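Local coordinates for single-strand DNA-binding protein (PDB 3BTP), which binds single-stranded but not double-stranded DNA regardless of sequence and mediates nuclear uptake of single-stranded T-DNA copies during crown gall infection, at residues Val369-Leu374 / Asp425-Pro430; Val455-Asn460 / Pro465-Glu470; Val396-Arg401 / Ser410-Ser415; Leu151-Val156 / Glu304-Ser309. One frame throughout, in Å; residues are numbered along the deposited sequence.

Contact 1. Residues Val369-Leu374 / Asp425-Pro430; sequences VSVDYL and DQVGLP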
loop_
_atom_site.group_PDB
_atom_site.type_symbol
_atom_site.label_atom_id
_atom_site.label_comp_id
_atom_site.label_asym_id
_atom_site.label_seq_id
_atom_site.Cartn_x
_atom_site.Cartn_y
_atom_site.Cartn_z
ATOM N N VAL A 369 11.371 -5.173 5.525
ATOM C CA VAL A 369 10.030 -4.748 5.436
ATOM C C VAL A 369 9.708 -4.320 6.836
ATOM O O VAL A 369 10.049 -5.011 7.830
ATOM C CB VAL A 369 9.065 -5.881 4.881
ATOM C CG1 VAL A 369 7.613 -5.530 5.085
ATOM C CG2 VAL A 369 9.340 -6.169 3.344
ATOM N N SER A 370 9.062 -3.176 6.930
ATOM C CA SER A 370 8.553 -2.670 8.198
ATOM C C SER A 370 7.774 -3.744 8.975
ATOM O O SER A 370 6.857 -4.356 8.447
ATOM C CB SER A 370 7.623 -1.521 7.884
ATOM O OG SER A 370 7.014 -1.076 9.059
ATOM N N VAL A 371 8.108 -3.933 10.234
ATOM C CA VAL A 371 7.399 -4.867 11.094
ATOM C C VAL A 371 5.930 -4.514 11.417
ATOM O O VAL A 371 5.070 -5.372 11.424
ATOM C CB VAL A 371 8.247 -5.080 12.441
ATOM C CG1 VAL A 371 7.463 -5.777 13.532
ATOM C CG2 VAL A 371 9.641 -5.810 12.143
ATOM N N ASP A 372 5.693 -3.265 11.786
ATOM C CA ASP A 372 4.393 -2.683 11.910
ATOM C C ASP A 372 3.443 -2.930 10.709
ATOM O O ASP A 372 2.307 -3.401 10.882
ATOM C CB ASP A 372 4.590 -1.184 12.080
ATOM C CG ASP A 372 3.271 -0.428 12.094
ATOM O OD1 ASP A 372 2.533 -0.601 13.083
ATOM O OD2 ASP A 372 2.965 0.308 11.090
ATOM N N TYR A 373 3.882 -2.574 9.510
ATOM C CA TYR A 373 3.192 -2.958 8.277
ATOM C C TYR A 373 2.788 -4.457 8.264
ATOM O O TYR A 373 1.630 -4.827 8.061
ATOM C CB TYR A 373 4.075 -2.596 7.037
ATOM C CG TYR A 373 3.398 -2.847 5.726
ATOM C CD1 TYR A 373 2.524 -1.891 5.150
ATOM C CD2 TYR A 373 3.570 -4.036 5.079
ATOM C CE1 TYR A 373 1.867 -2.123 3.920
ATOM C CE2 TYR A 373 2.896 -4.310 3.874
ATOM C CZ TYR A 373 2.050 -3.368 3.313
ATOM O OH TYR A 373 1.468 -3.712 2.109
ATOM N N LEU A 374 3.771 -5.313 8.445
ATOM C CA LEU A 374 3.529 -6.714 8.454
ATOM C C LEU A 374 2.523 -7.187 9.512
ATOM O O LEU A 374 1.574 -7.910 9.182
ATOM C CB LEU A 374 4.860 -7.441 8.554
ATOM C CG LEU A 374 4.998 -8.904 8.179
ATOM C CD1 LEU A 374 4.684 -9.213 6.673
ATOM C CD2 LEU A 374 6.430 -9.356 8.589
ATOM N N ASP A 425 7.452 -2.814 22.597
ATOM C CA ASP A 425 6.006 -2.761 22.935
ATOM C C ASP A 425 5.190 -2.029 21.851
ATOM O O ASP A 425 4.149 -2.522 21.431
ATOM C CB ASP A 425 5.800 -2.216 24.392
ATOM C CG ASP A 425 4.341 -1.583 24.684
ATOM O OD1 ASP A 425 3.376 -1.674 23.858
ATOM O OD2 ASP A 425 4.166 -0.959 25.802
ATOM N N GLN A 426 5.680 -0.897 21.343
ATOM C CA GLN A 426 4.941 -0.127 20.357
ATOM C C GLN A 426 4.836 -0.916 19.083
ATOM O O GLN A 426 3.825 -0.893 18.421
ATOM C CB GLN A 426 5.653 1.204 20.058
ATOM C CG GLN A 426 4.824 2.257 19.284
ATOM C CD GLN A 426 5.515 3.664 19.258
ATOM O OE1 GLN A 426 6.725 3.783 18.913
ATOM N NE2 GLN A 426 4.738 4.734 19.622
ATOM N N VAL A 427 5.897 -1.609 18.709
ATOM C CA VAL A 427 5.878 -2.304 17.433
ATOM C C VAL A 427 5.257 -3.720 17.499
ATOM O O VAL A 427 4.923 -4.287 16.465
ATOM C CB VAL A 427 7.285 -2.275 16.759
ATOM C CG1 VAL A 427 8.142 -3.513 17.168
ATOM C CG2 VAL A 427 7.113 -2.140 15.262
ATOM N N GLY A 428 5.110 -4.277 18.697
ATOM C CA GLY A 428 4.530 -5.618 18.865
ATOM C C GLY A 428 5.490 -6.798 18.808
ATOM O O GLY A 428 5.098 -7.917 18.525
ATOM N N LEU A 429 6.755 -6.557 19.127
ATOM C CA LEU A 429 7.738 -7.619 19.185
ATOM C C LEU A 429 8.021 -7.981 20.639
ATOM O O LEU A 429 7.916 -7.098 21.545
ATOM C CB LEU A 429 9.025 -7.240 18.416
ATOM C CG LEU A 429 8.914 -7.204 16.872
ATOM C CD1 LEU A 429 10.167 -6.693 16.312
ATOM C CD2 LEU A 429 8.606 -8.560 16.216
ATOM N N PRO A 430 8.328 -9.274 20.886
ATOM C CA PRO A 430 8.676 -9.667 22.276
ATOM C C PRO A 430 10.133 -9.303 22.629
ATOM O O PRO A 430 11.029 -9.485 21.817
ATOM C CB PRO A 430 8.409 -11.174 22.291
ATOM C CG PRO A 430 8.816 -11.600 20.818
ATOM C CD PRO A 430 8.373 -10.422 19.939
#

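Contact 2. Residues Val455-Asn460 / Pro465-Glu470; sequences VADGPN and PDLSPE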
loop_
_atom_site.group_PDB
_atom_site.type_symbol
_atom_site.label_atom_id
_atom_site.label_comp_id
_atom_site.label_asym_id
_atom_site.label_seq_id
_atom_site.Cartn_x
_atom_site.Cartn_y
_atom_site.Cartn_z
ATOM N N VAL A 455 17.934 1.844 1.062
ATOM C CA VAL A 455 17.169 3.016 0.779
ATOM C C VAL A 455 15.713 2.839 1.187
ATOM O O VAL A 455 15.106 1.904 0.744
ATOM C CB VAL A 455 17.259 3.417 -0.791
ATOM C CG1 VAL A 455 16.438 4.690 -1.043
ATOM C CG2 VAL A 455 18.762 3.624 -1.234
ATOM N N ALA A 456 15.156 3.787 1.953
ATOM C CA ALA A 456 13.783 3.750 2.397
ATOM C C ALA A 456 12.811 4.152 1.277
ATOM O O ALA A 456 13.004 5.113 0.589
ATOM C CB ALA A 456 13.594 4.644 3.648
ATOM N N ASP A 457 11.756 3.384 1.094
ATOM C CA ASP A 457 10.893 3.567 -0.064
ATOM C C ASP A 457 9.596 2.907 0.322
ATOM O O ASP A 457 9.437 1.705 0.116
ATOM C CB ASP A 457 11.514 2.808 -1.230
ATOM C CG ASP A 457 10.648 2.832 -2.496
ATOM O OD1 ASP A 457 9.994 3.900 -2.812
ATOM O OD2 ASP A 457 10.662 1.761 -3.172
ATOM N N GLY A 458 8.683 3.674 0.892
ATOM C CA GLY A 458 7.542 3.130 1.567
ATOM C C GLY A 458 7.905 2.452 2.896
ATOM O O GLY A 458 8.858 2.854 3.588
ATOM N N PRO A 459 7.110 1.450 3.298
ATOM C CA PRO A 459 7.373 0.651 4.485
ATOM C C PRO A 459 8.373 -0.480 4.260
ATOM O O PRO A 459 8.270 -1.539 4.886
ATOM C CB PRO A 459 5.986 0.187 4.919
ATOM C CG PRO A 459 5.177 0.204 3.734
ATOM C CD PRO A 459 5.832 1.093 2.677
ATOM N N ASN A 460 9.360 -0.239 3.392
ATOM C CA ASN A 460 10.450 -1.144 3.245
ATOM C C ASN A 460 11.751 -0.389 2.796
ATOM O O ASN A 460 11.688 0.719 2.250
ATOM C CB ASN A 460 10.054 -2.363 2.396
ATOM C CG ASN A 460 9.959 -2.089 0.865
ATOM O OD1 ASN A 460 10.032 -0.958 0.364
ATOM N ND2 ASN A 460 9.849 -3.171 0.131
ATOM N N PRO A 465 20.517 -1.097 -6.410
ATOM C CA PRO A 465 20.150 -1.711 -7.717
ATOM C C PRO A 465 18.727 -2.249 -7.878
ATOM O O PRO A 465 18.376 -2.632 -8.978
ATOM C CB PRO A 465 21.139 -2.871 -7.871
ATOM C CG PRO A 465 21.770 -3.059 -6.526
ATOM C CD PRO A 465 21.714 -1.742 -5.812
ATOM N N ASP A 466 17.929 -2.276 -6.804
ATOM C CA ASP A 466 16.538 -2.673 -6.871
ATOM C C ASP A 466 15.618 -1.500 -7.145
ATOM O O ASP A 466 14.414 -1.693 -7.373
ATOM C CB ASP A 466 16.122 -3.364 -5.586
ATOM C CG ASP A 466 16.282 -4.854 -5.662
ATOM O OD1 ASP A 466 16.289 -5.348 -6.815
ATOM O OD2 ASP A 466 16.376 -5.536 -4.598
ATOM N N LEU A 467 16.135 -0.278 -7.083
ATOM C CA LEU A 467 15.246 0.862 -7.320
ATOM C C LEU A 467 15.268 1.208 -8.811
ATOM O O LEU A 467 16.322 1.122 -9.464
ATOM C CB LEU A 467 15.642 2.082 -6.504
ATOM C CG LEU A 467 15.796 2.003 -4.982
ATOM C CD1 LEU A 467 16.456 3.326 -4.523
ATOM C CD2 LEU A 467 14.471 1.823 -4.351
ATOM N N SER A 468 14.103 1.584 -9.336
ATOM C CA SER A 468 13.979 1.978 -10.730
ATOM C C SER A 468 14.727 3.271 -10.968
ATOM O O SER A 468 14.863 4.101 -10.039
ATOM C CB SER A 468 12.520 2.223 -11.059
ATOM O OG SER A 468 12.127 3.494 -10.583
ATOM N N PRO A 469 15.216 3.474 -12.214
ATOM C CA PRO A 469 15.912 4.756 -12.514
ATOM C C PRO A 469 15.190 6.054 -12.088
ATOM O O PRO A 469 15.858 6.995 -11.659
ATOM C CB PRO A 469 16.180 4.673 -14.035
ATOM C CG PRO A 469 16.295 3.178 -14.300
ATOM C CD PRO A 469 15.234 2.549 -13.376
ATOM N N GLU A 470 13.860 6.094 -12.150
ATOM C CA GLU A 470 13.123 7.296 -11.717
ATOM C C GLU A 470 13.070 7.499 -10.181
ATOM O O GLU A 470 13.096 8.645 -9.714
ATOM C CB GLU A 470 11.715 7.339 -12.339
ATOM C CG GLU A 470 10.600 7.841 -11.389
ATOM C CD GLU A 470 9.440 8.554 -12.117
ATOM O OE1 GLU A 470 8.864 7.980 -13.104
ATOM O OE2 GLU A 470 9.086 9.689 -11.683
#

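Contact 3. Residues Val396-Arg401 / Ser410-Ser415; sequences VQVLAR and SRLEYS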
loop_
_atom_site.group_PDB
_atom_site.type_symbol
_atom_site.label_atom_id
_atom_site.label_comp_id
_atom_site.label_asym_id
_atom_site.label_seq_id
_atom_site.Cartn_x
_atom_site.Cartn_y
_atom_site.Cartn_z
ATOM N N VAL A 396 16.063 -9.043 12.091
ATOM C CA VAL A 396 15.369 -7.860 12.597
ATOM C C VAL A 396 16.377 -6.765 12.935
ATOM O O VAL A 396 17.440 -7.084 13.485
ATOM C CB VAL A 396 14.510 -8.219 13.858
ATOM C CG1 VAL A 396 14.005 -6.982 14.574
ATOM C CG2 VAL A 396 13.327 -9.149 13.437
ATOM N N GLN A 397 16.008 -5.518 12.569
ATOM C CA GLN A 397 16.757 -4.240 12.780
ATOM C C GLN A 397 15.794 -3.356 13.494
ATOM O O GLN A 397 14.645 -3.383 13.159
ATOM C CB GLN A 397 17.027 -3.478 11.468
ATOM C CG GLN A 397 18.230 -3.985 10.747
ATOM C CD GLN A 397 18.594 -3.148 9.503
ATOM O OE1 GLN A 397 17.772 -2.849 8.605
ATOM N NE2 GLN A 397 19.811 -2.737 9.477
ATOM N N VAL A 398 16.269 -2.574 14.458
ATOM C CA VAL A 398 15.424 -1.676 15.240
ATOM C C VAL A 398 16.078 -0.281 15.216
ATOM O O VAL A 398 17.318 -0.150 15.199
ATOM C CB VAL A 398 15.178 -2.226 16.708
ATOM C CG1 VAL A 398 14.245 -3.490 16.667
ATOM C CG2 VAL A 398 16.507 -2.584 17.335
ATOM N N LEU A 399 15.222 0.746 15.150
ATOM C CA LEU A 399 15.662 2.140 15.095
ATOM C C LEU A 399 16.149 2.723 16.489
ATOM O O LEU A 399 15.444 2.612 17.458
ATOM C CB LEU A 399 14.546 3.006 14.565
ATOM C CG LEU A 399 14.983 4.333 13.978
ATOM C CD1 LEU A 399 15.982 4.175 12.789
ATOM C CD2 LEU A 399 13.683 5.165 13.648
ATOM N N ALA A 400 17.368 3.300 16.538
ATOM C CA ALA A 400 17.874 4.070 17.678
ATOM C C ALA A 400 16.924 5.185 18.080
ATOM O O ALA A 400 16.134 5.673 17.281
ATOM C CB ALA A 400 19.230 4.688 17.326
ATOM N N ARG A 401 17.072 5.657 19.300
ATOM C CA ARG A 401 16.254 6.761 19.828
ATOM C C ARG A 401 16.374 8.030 18.998
ATOM O O ARG A 401 15.386 8.745 18.817
ATOM C CB ARG A 401 16.695 7.063 21.244
ATOM C CG ARG A 401 15.815 8.054 22.037
ATOM C CD ARG A 401 16.611 8.500 23.275
ATOM N NE ARG A 401 16.624 7.423 24.256
ATOM C CZ ARG A 401 15.836 7.343 25.323
ATOM N NH1 ARG A 401 14.944 8.272 25.592
ATOM N NH2 ARG A 401 15.910 6.285 26.109
ATOM N N SER A 410 19.401 -6.927 20.274
ATOM C CA SER A 410 20.353 -7.042 21.434
ATOM C C SER A 410 21.226 -5.827 21.621
ATOM O O SER A 410 21.292 -5.278 22.706
ATOM C CB SER A 410 21.149 -8.371 21.452
ATOM O OG SER A 410 22.085 -8.455 20.373
ATOM N N ARG A 411 21.831 -5.348 20.552
ATOM C CA ARG A 411 22.585 -4.048 20.611
ATOM C C ARG A 411 21.796 -2.885 21.167
ATOM O O ARG A 411 22.330 -2.092 21.942
ATOM C CB ARG A 411 23.158 -3.704 19.252
ATOM C CG ARG A 411 24.047 -2.434 19.245
ATOM C CD ARG A 411 25.183 -2.491 20.299
ATOM N NE ARG A 411 26.127 -3.577 20.002
ATOM C CZ ARG A 411 27.186 -3.890 20.771
ATOM N NH1 ARG A 411 27.466 -3.178 21.926
ATOM N NH2 ARG A 411 27.950 -4.934 20.415
ATOM N N LEU A 412 20.501 -2.793 20.819
ATOM C CA LEU A 412 19.680 -1.683 21.291
ATOM C C LEU A 412 19.270 -1.940 22.722
ATOM O O LEU A 412 19.281 -1.042 23.561
ATOM C CB LEU A 412 18.402 -1.471 20.399
ATOM C CG LEU A 412 17.511 -0.312 20.913
ATOM C CD1 LEU A 412 18.241 1.010 20.891
ATOM C CD2 LEU A 412 16.169 -0.167 20.148
ATOM N N GLU A 413 18.840 -3.158 23.007
ATOM C CA GLU A 413 18.601 -3.517 24.395
ATOM C C GLU A 413 19.783 -3.136 25.316
ATOM O O GLU A 413 19.586 -2.521 26.382
ATOM C CB GLU A 413 18.339 -5.010 24.518
ATOM C CG GLU A 413 17.440 -5.261 25.689
ATOM C CD GLU A 413 17.721 -6.559 26.395
ATOM O OE1 GLU A 413 18.332 -7.511 25.827
ATOM O OE2 GLU A 413 17.321 -6.629 27.560
ATOM N N TYR A 414 20.998 -3.517 24.879
ATOM C CA TYR A 414 22.203 -3.208 25.578
ATOM C C TYR A 414 22.420 -1.708 25.647
ATOM O O TYR A 414 22.574 -1.172 26.723
ATOM C CB TYR A 414 23.402 -3.864 24.920
ATOM C CG TYR A 414 24.674 -3.658 25.684
ATOM C CD1 TYR A 414 24.917 -4.361 26.879
ATOM C CD2 TYR A 414 25.661 -2.767 25.226
ATOM C CE1 TYR A 414 26.096 -4.160 27.603
ATOM C CE2 TYR A 414 26.861 -2.541 25.964
ATOM C CZ TYR A 414 27.050 -3.254 27.127
ATOM O OH TYR A 414 28.210 -3.073 27.862
ATOM N N SER A 415 22.464 -1.033 24.509
ATOM C CA SER A 415 22.945 0.329 24.517
ATOM C C SER A 415 21.911 1.374 25.026
ATOM O O SER A 415 22.324 2.471 25.420
ATOM C CB SER A 415 23.535 0.732 23.130
ATOM O OG SER A 415 22.494 1.021 22.148
#

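Contact 4. Residues Leu151-Val156 / Glu304-Ser309; sequences LYRDGV and EIKLKS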
loop_
_atom_site.group_PDB
_atom_site.type_symbol
_atom_site.label_atom_id
_atom_site.label_comp_id
_atom_site.label_asym_id
_atom_site.label_seq_id
_atom_site.Cartn_x
_atom_site.Cartn_y
_atom_site.Cartn_z
ATOM N N LEU A 151 -17.989 -2.680 -5.510
ATOM C CA LEU A 151 -16.726 -2.478 -4.795
ATOM C C LEU A 151 -16.390 -3.776 -4.041
ATOM O O LEU A 151 -17.234 -4.241 -3.322
ATOM C CB LEU A 151 -16.831 -1.251 -3.862
ATOM C CG LEU A 151 -16.869 0.162 -4.499
ATOM C CD1 LEU A 151 -16.921 1.301 -3.467
ATOM C CD2 LEU A 151 -15.629 0.466 -5.431
ATOM N N TYR A 152 -15.211 -4.394 -4.308
ATOM C CA TYR A 152 -14.791 -5.663 -3.654
ATOM C C TYR A 152 -13.758 -5.381 -2.531
ATOM O O TYR A 152 -12.767 -4.699 -2.783
ATOM C CB TYR A 152 -14.167 -6.586 -4.683
ATOM C CG TYR A 152 -15.054 -6.839 -5.856
ATOM C CD1 TYR A 152 -16.001 -7.865 -5.810
ATOM C CD2 TYR A 152 -14.993 -6.032 -7.002
ATOM C CE1 TYR A 152 -16.851 -8.081 -6.862
ATOM C CE2 TYR A 152 -15.843 -6.238 -8.075
ATOM C CZ TYR A 152 -16.750 -7.285 -7.997
ATOM O OH TYR A 152 -17.565 -7.561 -9.050
ATOM N N ARG A 153 -13.993 -5.883 -1.336
ATOM C CA ARG A 153 -13.104 -5.674 -0.189
ATOM C C ARG A 153 -11.862 -6.568 -0.409
ATOM O O ARG A 153 -12.009 -7.725 -0.787
ATOM C CB ARG A 153 -13.805 -6.095 1.092
ATOM C CG ARG A 153 -13.080 -5.645 2.381
ATOM C CD ARG A 153 -13.653 -6.369 3.653
ATOM N NE ARG A 153 -12.915 -5.948 4.866
ATOM C CZ ARG A 153 -13.089 -4.793 5.524
ATOM N NH1 ARG A 153 -14.034 -3.915 5.154
ATOM N NH2 ARG A 153 -12.335 -4.520 6.599
ATOM N N ASP A 154 -10.644 -6.033 -0.244
ATOM C CA ASP A 154 -9.429 -6.854 -0.333
ATOM C C ASP A 154 -9.038 -7.308 1.075
ATOM O O ASP A 154 -9.821 -7.124 2.004
ATOM C CB ASP A 154 -8.283 -6.163 -1.096
ATOM C CG ASP A 154 -7.545 -5.053 -0.287
ATOM O OD1 ASP A 154 -7.860 -4.808 0.907
ATOM O OD2 ASP A 154 -6.661 -4.362 -0.907
ATOM N N GLY A 155 -7.814 -7.844 1.241
ATOM C CA GLY A 155 -7.425 -8.392 2.532
ATOM C C GLY A 155 -7.224 -7.421 3.680
ATOM O O GLY A 155 -7.271 -7.831 4.828
ATOM N N VAL A 156 -7.025 -6.147 3.382
ATOM C CA VAL A 156 -6.906 -5.075 4.387
ATOM C C VAL A 156 -8.126 -4.115 4.439
ATOM O O VAL A 156 -8.108 -3.132 5.183
ATOM C CB VAL A 156 -5.551 -4.268 4.215
ATOM C CG1 VAL A 156 -4.340 -5.225 4.385
ATOM C CG2 VAL A 156 -5.429 -3.663 2.837
ATOM N N GLU A 304 -15.271 2.456 9.547
ATOM C CA GLU A 304 -14.154 2.465 8.578
ATOM C C GLU A 304 -14.225 3.692 7.680
ATOM O O GLU A 304 -15.273 4.087 7.281
ATOM C CB GLU A 304 -14.205 1.203 7.745
ATOM C CG GLU A 304 -13.568 0.050 8.470
ATOM C CD GLU A 304 -13.746 -1.312 7.758
ATOM O OE1 GLU A 304 -14.071 -1.391 6.519
ATOM O OE2 GLU A 304 -13.519 -2.314 8.479
ATOM N N ILE A 305 -13.097 4.277 7.354
ATOM C CA ILE A 305 -13.081 5.386 6.418
ATOM C C ILE A 305 -12.178 5.022 5.280
ATOM O O ILE A 305 -11.040 4.693 5.513
ATOM C CB ILE A 305 -12.513 6.735 7.064
ATOM C CG1 ILE A 305 -13.297 7.133 8.345
ATOM C CG2 ILE A 305 -12.557 7.877 6.017
ATOM C CD1 ILE A 305 -12.581 8.165 9.165
ATOM N N LYS A 306 -12.695 5.126 4.052
ATOM C CA LYS A 306 -11.963 4.963 2.805
ATOM C C LYS A 306 -11.810 6.277 2.089
ATOM O O LYS A 306 -12.748 7.082 1.965
ATOM C CB LYS A 306 -12.706 4.043 1.818
ATOM C CG LYS A 306 -13.395 2.937 2.516
ATOM C CD LYS A 306 -12.447 2.028 3.366
ATOM C CE LYS A 306 -13.333 0.968 4.108
ATOM N NZ LYS A 306 -12.546 -0.103 4.815
ATOM N N LEU A 307 -10.613 6.414 1.549
ATOM C CA LEU A 307 -10.199 7.605 0.816
ATOM C C LEU A 307 -9.826 7.138 -0.613
ATOM O O LEU A 307 -9.007 6.230 -0.812
ATOM C CB LEU A 307 -9.042 8.211 1.572
ATOM C CG LEU A 307 -9.225 9.195 2.729
ATOM C CD1 LEU A 307 -10.610 9.498 3.169
ATOM C CD2 LEU A 307 -8.396 8.792 3.872
ATOM N N LYS A 308 -10.482 7.742 -1.579
ATOM C CA LYS A 308 -10.326 7.403 -2.975
ATOM C C LYS A 308 -8.992 7.759 -3.613
ATOM O O LYS A 308 -8.444 8.847 -3.413
ATOM C CB LYS A 308 -11.393 8.099 -3.778
ATOM C CG LYS A 308 -11.466 7.440 -5.078
ATOM C CD LYS A 308 -12.667 7.831 -5.873
ATOM C CE LYS A 308 -12.201 8.569 -7.093
ATOM N NZ LYS A 308 -13.101 8.018 -8.192
ATOM N N SER A 309 -8.514 6.829 -4.397
ATOM C CA SER A 309 -7.328 7.005 -5.166
ATOM C C SER A 309 -7.736 7.555 -6.560
ATOM O O SER A 309 -8.907 7.409 -6.979
ATOM C CB SER A 309 -6.618 5.623 -5.201
ATOM O OG SER A 309 -5.669 5.561 -6.214
#

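Contact 1. Residues Val369-Leu374 / Asp425-Pro430
Asp372 carries the sole flat group among the residues that touch here, and neither face nor edge of its carboxylate packs on Val427. It meets Val427 through its CB, 4.2 Å from Val427 CG2, while its OD2 is taken by a salt bridge to Arg325. The same Val427 CG2 lies 3.9 Å from the backbone N of Asp372, so one methyl rests against the first turn of helix 371-377. Val371 supplies the other half of the contact. Its CG1, anti to the backbone N (chi1 167°), reaches across to Leu429, and the two side chains meet tip to tip, with Val371 CG1 3.9 Å from Leu429 CG. Both methyls of Leu429 come nearly as close, so CG1 sits over the fork of the branch. Val371 CG1 also lies 4.0 Å from Val427 CG2 and thus fits between two side chains of the other segment. The backbone turns at both places. Ser370 is the N-cap of helix 371-377, which starts straight from strand 367-370. Helix 417-427 ends in a Schellman motif whose C-prime residue is Gly428, with positive phi; the turn brings Leu429 round to the same side as Val427. Ala349 of the adjoining barrel strand touches both Val371 and Val427, and Leu387 of helix 382-388 packs on Leu429. No hydrogen bond links the two segments. The contact is a small, largely buried apolar one, held by the fit of branched side chains, with the charge of Asp372 kept at its margin and answered elsewhere.

Contact 2. Residues Val455-Asn460 / Pro465-Glu470
Leu467, which meets Val455 and Asp457, is reached through Pro465 and Asp466, the end of a 3-10 segment; Asp466 OD2 makes a salt bridge to Arg462. At Leu467 the chain turns its side chain toward the other segment, with CG anti to the carbonyl carbon (chi1 -55°), and the two methyls part company. CD1 lies across the branch of Val455, 3.7 Å from Val455 CG1 and 3.8 Å from Val455 CB. CD2 slides past the side chain of Asp457 instead, 4.0 Å from Asp457 OD2, a van der Waals graze of a methyl on a carboxylate oxygen; the charge has its strong partner elsewhere, in a salt bridge of Asp457 OD1 with Lys471. Next comes Ser468, whose OG accepts a hydrogen bond from the backbone N of Lys471. This ties down the chain at the very residue that pairs with Asp457. In the first segment, Asp457 N donates to Asn460 O at 2.9 Å, closing the tight turn through Gly458 and Pro459. Leucine and valine pack at the protein surface, where the chain doubles back beside a β-hairpin, that of antiparallel strands 453-456 and 460-462 in an eight-stranded closed β-barrel.

Contact 3. Residues Val396-Arg401 / Ser410-Ser415
Leu399 O accepts a hydrogen bond from His419 NE2 of helix 417-427, and Leu412 CD2 packs against this same carbonyl oxygen at 3.9 Å. The setting is a β-hairpin followed by a helix: strands 396-399 and 405-407 are antiparallel neighbours in the closed barrel, and helix 409-415 comes directly after the second and lies against the first. Leu412 is the residue of the helix that does the touching. Its CG stands anti to the backbone N (chi1 179°), which carries the branch toward the strand. There it meets Val398, the two side chains crossing at a slant, with Leu412 CD2 3.7 Å from Val398 CG2. With CG1 anti to the carbonyl carbon (chi1 -70°), Val398 CG2 is left between the backbone N and the carbonyl carbon; it also comes within 3.8 Å of Leu412 CB, so it touches the leucine at CB and at one methyl. Met407 of the second hairpin strand touches Leu412 too, and Leu423 of helix 417-427 packs on Val398, so both residues belong to a layer between barrel and helices. The helix is regular where it makes the contact, with Ser415 N donating to Arg411 O at 2.8 Å. Beyond the strand, Arg401 NH2 pairs with Asp416 in a salt bridge that links the hairpin loop to the residue just past the helix. The other leucine methyl is a looser neighbour of the strand's end: Leu412 CD1 lies 4.5 Å from Ala400 CA.

Contact 4. Residues Leu151-Val156 / Glu304-Ser309
Arg153 grips the carboxylate of Glu304 end-on with two nitrogens, one to each oxygen. The bond from Arg153 NH1 to Glu304 OE1 is 2.9 Å long and nearly straight (171°), meets the syn lone pair and stays in the guanidinium plane. The second, from Arg153 NH2 to Glu304 OE2 at 3.1 Å, is more bent (154°), in keeping with a 36° twist between the guanidinium and carboxylate planes. Glu304 OE1 has another donor in its own strand: Lys306 NZ approaches from above the carboxylate plane, 2.6 Å away. The arginine reaches the site by a chain extended from CG to NE. Further anions and acceptors surround the cations, Asp115 and Tyr159 OH for Arg153 NH1, Asp316 and Gly157 O for Lys306 NZ. Outward, the Lys306 side chain touches Leu264 and Tyr159, and Arg153 packs on Lys266. Next to the arginine, Asp154 OD1 accepts from Val156 N at 2.9 Å, an Asx turn that shapes the exit from strand 149-153. The network joins an inner strand of each of two four-stranded antiparallel sheets, through charge rather than backbone pairing. Arg153 NH1 lies 4.1 Å from Lys306 NZ, and sharing OE1 between these two cations probably keeps Glu304 ionised.

In the fold
Contacts 1, 2 and 3 all reach the closed eight-stranded barrel, whereas contact 4 joins the two four-stranded sheets, its centre about 35 Å from that of contact 3. Contact 1, buried and apolar, packs one helix end on the start of another beside the barrel; contact 3, partly buried, sets a helix on a barrel strand. They meet where Leu429 CD1 packs on Val396 CG1 at 4.2 Å. Contact 2 is a surface patch with a charged rim, coupled to contact 1 by a probable hydrogen bond from Ser370 N to Pro459 O of 2.7 Å. No hydrogen bond crosses any of these three. Contact 4, partly buried, instead relies on a salt-bridge network.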